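Local coordinates for protein esterase (Uncultured bacterium, PDB 5EGN) that hydrolyses carboxylic esters and degrades N-acyl homoserine lactones, the signal molecules of bacterial quorum sensing, probably through an alpha/beta hydrolase active site, at residues A[27-31]-A[173-177]; A[62-66]-A[178-183]. The protein carries 2 engineered substitutions. One frame throughout, in Å; residues are numbered along the deposited sequence.

Interaction 1. Residues A[27-31]-A[173-177]; sequences PFSTN and SNFPK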
loop_
_atom_site.group_PDB
_atom_site.type_symbol
_atom_site.label_atom_id
_atom_site.label_comp_id
_atom_site.label_asym_id
_atom_site.label_seq_id
_atom_site.Cartn_x
_atom_site.Cartn_y
_atom_site.Cartn_z
ATOM N N PRO A 27 11.993 -2.163 3.000
ATOM C CA PRO A 27 13.340 -1.629 2.760
ATOM C C PRO A 27 13.527 -0.209 3.289
ATOM O O PRO A 27 12.569 0.430 3.722
ATOM C CB PRO A 27 13.458 -1.653 1.233
ATOM C CG PRO A 27 12.062 -1.557 0.754
ATOM C CD PRO A 27 11.256 -2.355 1.739
ATOM N N PHE A 28 14.766 0.268 3.240
ATOM C CA PHE A 28 15.132 1.578 3.766
ATOM C C PHE A 28 14.437 2.709 3.007
ATOM O O PHE A 28 14.243 2.622 1.794
ATOM C CB PHE A 28 16.655 1.742 3.711
ATOM C CG PHE A 28 17.184 2.849 4.578
ATOM C CD1 PHE A 28 16.827 2.940 5.913
ATOM C CD2 PHE A 28 18.067 3.782 4.061
ATOM C CE1 PHE A 28 17.325 3.957 6.709
ATOM C CE2 PHE A 28 18.569 4.798 4.851
ATOM C CZ PHE A 28 18.197 4.885 6.178
ATOM N N SER A 29 14.047 3.748 3.750
ATOM C CA SER A 29 13.402 4.963 3.230
ATOM C C SER A 29 11.951 4.754 2.787
ATOM O O SER A 29 11.273 5.713 2.421
ATOM C CB SER A 29 14.200 5.553 2.062
ATOM O OG SER A 29 13.856 4.916 0.845
ATOM N N THR A 30 11.475 3.515 2.824
ATOM C CA THR A 30 10.094 3.227 2.452
ATOM C C THR A 30 9.240 2.992 3.690
ATOM O O THR A 30 9.575 3.453 4.782
ATOM C CB THR A 30 9.993 1.994 1.536
ATOM O OG1 THR A 30 10.284 0.810 2.290
ATOM C CG2 THR A 30 10.972 2.106 0.379
ATOM N N ASN A 31 8.131 2.282 3.511
ATOM C CA ASN A 31 7.299 1.850 4.628
ATOM C C ASN A 31 6.528 0.579 4.293
ATOM O O ASN A 31 6.764 -0.044 3.258
ATOM C CB ASN A 31 6.328 2.954 5.051
ATOM C CG ASN A 31 5.438 3.419 3.917
ATOM O OD1 ASN A 31 4.493 2.732 3.527
ATOM N ND2 ASN A 31 5.724 4.603 3.393
ATOM N N SER A 173 7.617 13.633 5.623
ATOM C CA SER A 173 6.577 13.035 6.446
ATOM C C SER A 173 6.768 11.526 6.550
ATOM O O SER A 173 6.402 10.912 7.549
ATOM C CB SER A 173 5.196 13.352 5.872
ATOM O OG SER A 173 5.168 14.652 5.309
ATOM N N ASN A 174 7.342 10.937 5.507
ATOM C CA ASN A 174 7.593 9.502 5.475
ATOM C C ASN A 174 9.019 9.171 5.894
ATOM O O ASN A 174 9.254 8.241 6.663
ATOM C CB ASN A 174 7.315 8.949 4.075
ATOM C CG ASN A 174 7.695 7.489 3.936
ATOM O OD1 ASN A 174 6.973 6.603 4.390
ATOM N ND2 ASN A 174 8.829 7.230 3.293
ATOM N N PHE A 175 9.967 9.948 5.384
ATOM C CA PHE A 175 11.378 9.705 5.637
ATOM C C PHE A 175 12.127 11.026 5.734
ATOM O O PHE A 175 12.585 11.560 4.724
ATOM C CB PHE A 175 11.968 8.830 4.530
ATOM C CG PHE A 175 13.402 8.447 4.751
ATOM C CD1 PHE A 175 13.747 7.542 5.739
ATOM C CD2 PHE A 175 14.404 8.969 3.950
ATOM C CE1 PHE A 175 15.065 7.178 5.940
ATOM C CE2 PHE A 175 15.725 8.609 4.144
ATOM C CZ PHE A 175 16.055 7.711 5.141
ATOM N N PRO A 176 12.244 11.567 6.955
ATOM C CA PRO A 176 12.943 12.840 7.149
ATOM C C PRO A 176 14.452 12.681 7.028
ATOM O O PRO A 176 14.967 11.570 7.127
ATOM C CB PRO A 176 12.542 13.246 8.567
ATOM C CG PRO A 176 12.278 11.966 9.256
ATOM C CD PRO A 176 11.732 11.018 8.221
ATOM N N LYS A 177 15.147 13.791 6.816
ATOM C CA LYS A 177 16.578 13.771 6.541
ATOM C C LYS A 177 17.409 13.335 7.746
ATOM O O LYS A 177 18.448 12.680 7.600
ATOM C CB LYS A 177 17.027 15.153 6.071
ATOM C CG LYS A 177 18.430 15.189 5.521
ATOM C CD LYS A 177 18.657 14.106 4.487
ATOM C CE LYS A 177 20.111 13.675 4.524
ATOM N NZ LYS A 177 21.045 14.832 4.397
#
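F175 packs on F28 and S29, where the segment leading into helix 177-185, probably part of the cap of this alpha/beta hydrolase fold, meets the loop after strand 21-25. In relatives this loop usually supplies an oxyanion-hole N-H, so the contact probably borders the active site. The tight part is aromatic. F175 turns its edge to the face of F28 in a T-shaped stack, centroids 5.2 Å apart and planes at 79°. One face of F175 covers S29, whose CA lies 3.8 Å from the ring centroid in a CH-pi contact. The F175 side chain extends with CG anti to the backbone N (chi1 -176°), which lays the ring over S29 and brings its CE1-CZ edge to F28. H56 meets both phenylalanine rings. Cutting F175 back to an alanine would probably leave the face of F28 without its edge partner and open a gap above S29 CA. The solvent side is at F28, the one touching residue that is partly exposed. The other part of the contact is polar and buried. N174 ND2 makes only a weak hydrogen bond to S29 O, at 3.0 Å, and also bonds H168 O. F40 of the second subunit packs on N31 and N174. The amide planes of these two asparagines are 73° apart. N31 ND2 donates to N174 OD1 over 2.6 Å, from above the carbonyl plane of the N174 amide.

Interaction 2. Residues A[62-66]-A[178-183]; sequences PATGY and HVFDAA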
loop_
_atom_site.group_PDB
_atom_site.type_symbol
_atom_site.label_atom_id
_atom_site.label_comp_id
_atom_site.label_asym_id
_atom_site.label_seq_id
_atom_site.Cartn_x
_atom_site.Cartn_y
_atom_site.Cartn_z
ATOM N N PRO A 62 12.623 9.300 16.029
ATOM C CA PRO A 62 13.530 9.935 16.990
ATOM C C PRO A 62 14.807 10.429 16.324
ATOM O O PRO A 62 15.123 10.011 15.211
ATOM C CB PRO A 62 13.828 8.812 17.988
ATOM C CG PRO A 62 13.605 7.559 17.220
ATOM C CD PRO A 62 12.469 7.858 16.290
ATOM N N ALA A 63 15.529 11.312 17.003
ATOM C CA ALA A 63 16.728 11.911 16.436
ATOM C C ALA A 63 17.851 10.892 16.286
ATOM O O ALA A 63 18.631 10.958 15.337
ATOM C CB ALA A 63 17.185 13.078 17.289
ATOM N N THR A 64 17.932 9.953 17.225
ATOM C CA THR A 64 18.974 8.930 17.202
ATOM C C THR A 64 18.466 7.580 17.695
ATOM O O THR A 64 17.418 7.495 18.335
ATOM C CB THR A 64 20.186 9.336 18.064
ATOM O OG1 THR A 64 19.728 9.943 19.279
ATOM C CG2 THR A 64 21.072 10.319 17.318
ATOM N N GLY A 65 19.221 6.527 17.396
ATOM C CA GLY A 65 18.870 5.183 17.820
ATOM C C GLY A 65 18.441 4.311 16.660
ATOM O O GLY A 65 17.367 3.712 16.683
ATOM N N TYR A 66 19.289 4.233 15.639
ATOM C CA TYR A 66 18.951 3.491 14.434
ATOM C C TYR A 66 19.954 2.386 14.143
ATOM O O TYR A 66 20.432 2.250 13.016
ATOM C CB TYR A 66 18.844 4.441 13.241
ATOM C CG TYR A 66 17.703 5.422 13.369
ATOM C CD1 TYR A 66 16.391 5.018 13.164
ATOM C CD2 TYR A 66 17.935 6.748 13.705
ATOM C CE1 TYR A 66 15.345 5.906 13.285
ATOM C CE2 TYR A 66 16.892 7.647 13.826
ATOM C CZ TYR A 66 15.600 7.218 13.616
ATOM O OH TYR A 66 14.557 8.107 13.736
ATOM N N HIS A 178 16.941 13.697 8.935
ATOM C CA HIS A 178 17.676 13.405 10.159
ATOM C C HIS A 178 17.706 11.909 10.455
ATOM O O HIS A 178 18.613 11.424 11.126
ATOM C CB HIS A 178 17.073 14.163 11.343
ATOM C CG HIS A 178 15.845 13.524 11.915
ATOM N ND1 HIS A 178 14.573 13.843 11.492
ATOM C CD2 HIS A 178 15.696 12.595 12.889
ATOM C CE1 HIS A 178 13.694 13.131 12.175
ATOM N NE2 HIS A 178 14.348 12.366 13.028
ATOM N N VAL A 179 16.709 11.182 9.962
ATOM C CA VAL A 179 16.692 9.734 10.115
ATOM C C VAL A 179 17.778 9.115 9.245
ATOM O O VAL A 179 18.492 8.208 9.679
ATOM C CB VAL A 179 15.322 9.136 9.754
ATOM C CG1 VAL A 179 15.397 7.618 9.693
ATOM C CG2 VAL A 179 14.286 9.569 10.770
ATOM N N PHE A 180 17.910 9.615 8.020
ATOM C CA PHE A 180 18.985 9.173 7.140
ATOM C C PHE A 180 20.332 9.459 7.792
ATOM O O PHE A 180 21.164 8.562 7.925
ATOM C CB PHE A 180 18.899 9.854 5.772
ATOM C CG PHE A 180 20.012 9.473 4.833
ATOM C CD1 PHE A 180 21.108 10.303 4.657
ATOM C CD2 PHE A 180 19.968 8.274 4.137
ATOM C CE1 PHE A 180 22.130 9.951 3.798
ATOM C CE2 PHE A 180 20.987 7.919 3.277
ATOM C CZ PHE A 180 22.069 8.759 3.110
ATOM N N ASP A 181 20.534 10.705 8.215
ATOM C CA ASP A 181 21.792 11.106 8.842
ATOM C C ASP A 181 22.130 10.258 10.072
ATOM O O ASP A 181 23.269 9.814 10.237
ATOM C CB ASP A 181 21.739 12.584 9.222
ATOM C CG ASP A 181 21.710 13.495 8.009
ATOM O OD1 ASP A 181 22.249 13.097 6.956
ATOM O OD2 ASP A 181 21.152 14.607 8.110
ATOM N N ALA A 182 21.135 10.027 10.923
ATOM C CA ALA A 182 21.331 9.259 12.148
ATOM C C ALA A 182 21.650 7.797 11.854
ATOM O O ALA A 182 22.526 7.207 12.488
ATOM C CB ALA A 182 20.105 9.360 13.035
ATOM N N ALA A 183 20.936 7.217 10.895
ATOM C CA ALA A 183 21.166 5.829 10.505
ATOM C C ALA A 183 22.560 5.651 9.911
ATOM O O ALA A 183 23.238 4.663 10.189
ATOM C CB ALA A 183 20.105 5.371 9.515
#
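The Y66 ring takes V179 over one face. Here CG1 of V179 makes a CH-pi contact, 4.2 Å from the Y66 ring centroid and offset toward the rim. A182 CB approaches the same ring obliquely, 3.5 Å from Y66 CD2. The H178 ring has V179 CG2 over one face and P62 O at its edge, in plane. The two methyls of V179 thus serve two rings: CG1 is anti to the backbone N (chi1 170°) and faces Y66, while CG2 faces H178 and also lies against Y66 OH. In the alpha/beta hydrolase fold, helix 177-185 falls in the region between strands 110-116 and 206-211, where a cap is commonly inserted. Here it meets the loop between strand 47-51 and helix 68-81. P62 O accepts a weak hydrogen bond from H178 NE2, at 3.3 Å. The stronger partner of NE2 is K61 O. Toward the solvent side, exposed A63 directs its CB away from the helix and touches it through the backbone, with A63 O 3.2 Å from A182 CB. The contact thins at T64, whose CB also points away. At the buried end, Y66 CB sits 4.0 Å from A183 CB.

From the N terminus, the chain first leaves strand 21-25 through 27-31, then leaves strand 47-51 through 62-66. It returns to both loops at 173-183, after strand 110-116 and the helices that follow. Interaction 1 closes a loop with 141 residues between its segments, and interaction 2 one with 111. The segments alternate, so the two contacts cross. The second partners, 173-177 and 178-183, are consecutive: a loop running into helix 177-185. Together they tie what is probably part of the cap region to two loops at the sheet. The contacts also touch directly, with F175 CZ 3.6 Å from F180 CB and F28 CZ 3.9 Å from A183 CB.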